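Local coordinates for chromosome replication initiation inhibitor protein (PDB 3FD3) that probably acts as a DNA-binding transcriptional regulator of the LysR family, of which this chain is the C-terminal substrate-binding part, at residues 149-152 / 153-156; 198-201 / 202-206. All coordinates share one frame; numbering follows the deposited sequence. Where two conformers were deposited one is given.

Contact 1 (149-152 / 153-156). With CA (calcium ion), chain B.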
loop_
_atom_site.group_PDB
_atom_site.type_symbol
_atom_site.label_atom_id
_atom_site.label_comp_id
_atom_site.label_asym_id
_atom_site.label_seq_id
_atom_site.Cartn_x
_atom_site.Cartn_y
_atom_site.Cartn_z
ATOM N N LEU A 149 -3.493 -0.954 15.005
ATOM C CA LEU A 149 -3.621 -2.398 14.820
ATOM C C LEU A 149 -2.966 -2.803 13.507
ATOM O O LEU A 149 -3.301 -2.276 12.435
ATOM C CB LEU A 149 -5.085 -2.812 14.854
ATOM C CG LEU A 149 -5.732 -3.002 16.238
ATOM C CD1 LEU A 149 -5.221 -4.257 16.919
ATOM C CD2 LEU A 149 -5.468 -1.784 17.158
ATOM N N ASN A 150 -2.005 -3.712 13.591
ATOM C CA ASN A 150 -1.293 -4.197 12.433
ATOM C C ASN A 150 -1.399 -5.716 12.344
ATOM O O ASN A 150 -1.307 -6.413 13.375
ATOM C CB ASN A 150 0.186 -3.830 12.542
ATOM C CG ASN A 150 0.421 -2.361 12.442
ATOM O OD1 ASN A 150 0.196 -1.777 11.393
ATOM N ND2 ASN A 150 0.888 -1.739 13.539
ATOM N N PRO A 151 -1.559 -6.247 11.140
ATOM C CA PRO A 151 -1.544 -7.708 11.007
ATOM C C PRO A 151 -0.250 -8.348 11.541
ATOM O O PRO A 151 0.855 -7.808 11.317
ATOM C CB PRO A 151 -1.655 -7.919 9.497
ATOM C CG PRO A 151 -2.208 -6.672 8.953
ATOM C CD PRO A 151 -1.751 -5.575 9.837
ATOM N N VAL A 152 -0.392 -9.486 12.221
ATOM C CA VAL A 152 0.722 -10.172 12.857
ATOM C C VAL A 152 1.846 -10.492 11.869
ATOM O O VAL A 152 3.030 -10.412 12.236
ATOM C CB VAL A 152 0.268 -11.491 13.579
ATOM C CG1 VAL A 152 -0.355 -12.510 12.603
ATOM C CG2 VAL A 152 1.440 -12.094 14.364
ATOM N N GLN A 153 1.482 -10.787 10.626
ATOM C CA GLN A 153 2.472 -11.174 9.611
ATOM C C GLN A 153 3.465 -10.032 9.363
ATOM O O GLN A 153 4.618 -10.273 9.011
ATOM C CB GLN A 153 1.801 -11.552 8.281
ATOM C CG GLN A 153 0.916 -12.776 8.311
ATOM C CD GLN A 153 -0.469 -12.562 8.901
ATOM O OE1 GLN A 153 -0.868 -11.446 9.152
ATOM N NE2 GLN A 153 -1.219 -13.678 9.117
ATOM N N LEU A 154 3.020 -8.797 9.547
ATOM C CA LEU A 154 3.844 -7.640 9.254
ATOM C C LEU A 154 4.606 -7.117 10.463
ATOM O O LEU A 154 5.535 -6.308 10.304
ATOM C CB LEU A 154 2.972 -6.519 8.715
ATOM C CG LEU A 154 2.256 -6.830 7.401
ATOM C CD1 LEU A 154 1.520 -5.603 6.902
ATOM C CD2 LEU A 154 3.220 -7.396 6.302
ATOM N N VAL A 155 4.242 -7.581 11.656
ATOM C CA VAL A 155 4.891 -7.081 12.862
ATOM C C VAL A 155 5.536 -8.131 13.744
ATOM O O VAL A 155 6.190 -7.778 14.719
ATOM C CB VAL A 155 3.948 -6.194 13.718
ATOM C CG1 VAL A 155 3.538 -4.903 12.948
ATOM C CG2 VAL A 155 2.748 -6.967 14.228
ATOM N N ALA A 156 5.407 -9.402 13.399
ATOM C CA ALA A 156 5.969 -10.461 14.250
ATOM C C ALA A 156 7.469 -10.303 14.468
ATOM O O ALA A 156 7.945 -10.397 15.617
ATOM C CB ALA A 156 5.674 -11.836 13.662
HETATM CA CA CA B . -4.662 -1.549 10.579
HETATM O O HOH W 1 -3.274 -2.422 8.816
HETATM O O HOH W 2 -6.355 -0.536 11.738
#
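The turn in which strand 148-151 runs into helix 152-161 is held at Pro151, whose carbonyl oxygen faces the amides of the residues that follow. Leu154 N donates to Pro151 O at 3.0 Å, approaching from above the carbonyl plane rather than along a lone pair; Val155 N adds only a weak bond to the same oxygen. One residue on, Val152 O is gripped twice. Ala156 N reaches Val152 O at 2.8 Å with a C=O...N angle of 161°, whereas Val155 N lies 3.1 Å from the same Val152 O, well above the carbonyl plane. This turn thus mixes bonds from the third and the fourth following residue, and it is irregular at Val155, whose phi departs from helical values.

Side chains fill in around this backbone. Val155 sets CG1 anti to its carbonyl carbon (chi1 -64°), and that methyl meets Asn150 CB at 3.5 Å, the two side chains crossing at about a right angle. The amide of Asn150 is turned elsewhere: ND2 bonds to Thr78 OG1 and Ser141 OG, tying the strand end to strand 66-79 and helix 134-142. Gln153 bends at chi2 (79°), which carries its amide back beside the preceding residues. There OE1 of Gln153 lies 3.6 Å from Pro151 CB and equally near Val152 CG1, buried without any polar partner in the model, while NE2 probably bonds to the carbonyl of Val203.

At the strand end of the contact, Leu149 O binds the calcium ion at 2.4 Å; water 1, water 2 and an atom from elsewhere also coordinate the metal. The carbonyl-ligated calcium sits beside a strand-to-helix turn of the kind that recurs in the alpha/beta periplasmic-binding-protein fold of LysR substrate-binding domains.

Contact 2 (198-201 / 202-206); sequences GTAR and VVLMP
Ala200 O is gripped by two amides. Leu204 N donates to Ala200 O at 2.8 Å with an N-H...O angle of 162°, tilted slightly from the carbonyl plane, and Val203 N adds a weak bond. The carbonyl before it, Thr199 O, takes a bond from Val203 N at 3.1 Å, this time in the carbonyl plane, and a weak one from Val202 N. These are the last helical turns of helix 190-203: Leu204 still gives its N-H to the helix, but with psi 167° its carbonyl turns out of it. Water 3 spans the resulting break, donating one hydrogen to Arg201 O and the other to Leu204 O, each at 2.7 Å.

The side chains of Ala200 and Leu204 also meet. Leu204 places CG anti to its carbonyl carbon (chi1 -59°), and CD1 then rests 3.8 Å from Ala200 CB. Trp16 touches both residues, while Leu73 and Leu177 add apolar contacts to Leu204 from the sheet. Farther back, Thr199 OG1 bonds to Asn195 O one turn earlier and to Lys23 NZ; beyond the helix, the backbone of Met205, present as selenomethionine, bonds to Val72 of strand 66-79.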
loop_
_atom_site.group_PDB
_atom_site.type_symbol
_atom_site.label_atom_id
_atom_site.label_comp_id
_atom_site.label_asym_id
_atom_site.label_seq_id
_atom_site.Cartn_x
_atom_site.Cartn_y
_atom_site.Cartn_z
ATOM N N GLY A 198 -5.653 -22.823 -0.001
ATOM C CA GLY A 198 -4.433 -23.477 0.440
ATOM C C GLY A 198 -3.396 -22.541 1.051
ATOM O O GLY A 198 -2.743 -22.865 2.043
ATOM N N THR A 199 -3.240 -21.374 0.449
ATOM C CA THR A 199 -2.300 -20.375 0.956
ATOM C C THR A 199 -2.784 -19.826 2.295
ATOM O O THR A 199 -1.994 -19.686 3.237
ATOM C CB THR A 199 -2.112 -19.224 -0.073
ATOM O OG1 THR A 199 -1.669 -19.752 -1.329
ATOM C CG2 THR A 199 -1.101 -18.175 0.431
ATOM N N ALA A 200 -4.071 -19.496 2.391
ATOM C CA ALA A 200 -4.620 -18.967 3.636
ATOM C C ALA A 200 -4.490 -19.989 4.780
ATOM O O ALA A 200 -4.260 -19.612 5.927
ATOM C CB ALA A 200 -6.076 -18.524 3.439
ATOM N N ARG A 201 -4.638 -21.276 4.457
ATOM C CA ARG A 201 -4.477 -22.342 5.445
ATOM C C ARG A 201 -3.111 -22.302 6.130
ATOM O O ARG A 201 -3.005 -22.573 7.328
ATOM C CB ARG A 201 -4.710 -23.731 4.815
ATOM C CG ARG A 201 -4.851 -24.866 5.849
ATOM C CD ARG A 201 -6.107 -24.702 6.706
ATOM N NE ARG A 201 -7.283 -24.428 5.879
ATOM C CZ ARG A 201 -7.958 -25.349 5.187
ATOM N NH1 ARG A 201 -7.605 -26.627 5.231
ATOM N NH2 ARG A 201 -9.000 -24.989 4.450
ATOM N N VAL A 202 -2.076 -21.954 5.374
ATOM C CA VAL A 202 -0.728 -21.899 5.906
ATOM C C VAL A 202 -0.478 -20.615 6.694
ATOM O O VAL A 202 0.202 -20.636 7.712
ATOM C CB VAL A 202 0.301 -22.004 4.763
ATOM C CG1 VAL A 202 1.705 -21.781 5.291
ATOM C CG2 VAL A 202 0.186 -23.376 4.097
ATOM N N VAL A 203 -1.044 -19.509 6.224
ATOM C CA VAL A 203 -0.731 -18.175 6.748
ATOM C C VAL A 203 -1.657 -17.655 7.832
ATOM O O VAL A 203 -1.214 -16.951 8.748
ATOM C CB VAL A 203 -0.713 -17.162 5.570
ATOM C CG1 VAL A 203 -0.524 -15.736 6.075
ATOM C CG2 VAL A 203 0.414 -17.545 4.614
ATOM N N LEU A 204 -2.955 -17.934 7.711
ATOM C CA LEU A 204 -3.931 -17.421 8.662
ATOM C C LEU A 204 -4.095 -18.423 9.785
ATOM O O LEU A 204 -3.646 -19.571 9.668
ATOM C CB LEU A 204 -5.263 -17.174 7.958
ATOM C CG LEU A 204 -5.221 -16.191 6.787
ATOM C CD1 LEU A 204 -6.653 -15.979 6.256
ATOM C CD2 LEU A 204 -4.577 -14.829 7.194
HETATM N N MSE A 205 -4.745 -18.011 10.864
HETATM C CA MSE A 205 -5.028 -18.933 11.948
HETATM C C MSE A 205 -6.240 -19.754 11.549
HETATM O O MSE A 205 -7.140 -19.236 10.890
HETATM C CB MSE A 205 -5.344 -18.194 13.238
HETATM C CG MSE A 205 -4.291 -17.254 13.678
HETATM SE SE MSE A 205 -4.639 -16.681 15.506
HETATM C CE MSE A 205 -6.581 -16.720 15.557
ATOM N N PRO A 206 -6.277 -21.034 11.960
ATOM C CA PRO A 206 -7.378 -21.908 11.570
ATOM C C PRO A 206 -8.730 -21.460 12.123
ATOM O O PRO A 206 -8.795 -20.842 13.190
ATOM C CB PRO A 206 -6.997 -23.286 12.160
ATOM C CG PRO A 206 -5.931 -23.063 13.112
ATOM C CD PRO A 206 -5.269 -21.731 12.782
HETATM O O HOH W 3 -4.857 -21.923 9.124
#

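In the fold
Contact 1 closes before contact 2 opens: the first lies where strand 148-151 turns into helix 152-161, the second at the end of helix 190-203, with strand 165-181 between them in the chain. Their centres lie 15 Å apart, and both border strand 66-79, which pairs with strand 148-151 and is touched by Ala200 and Leu204. They meet where Gln153 NE2 approaches Val203 O at 3.3 Å, a probable hydrogen bond, and Leu204 CD2 at 4.0 Å. A strand-to-helix turn and a helix end thus meet directly beside strand 66-79. Strands 66-79 and 165-181 probably connect the two lobes of the LysR substrate-binding domain, so this bond would tie one lobe to the other.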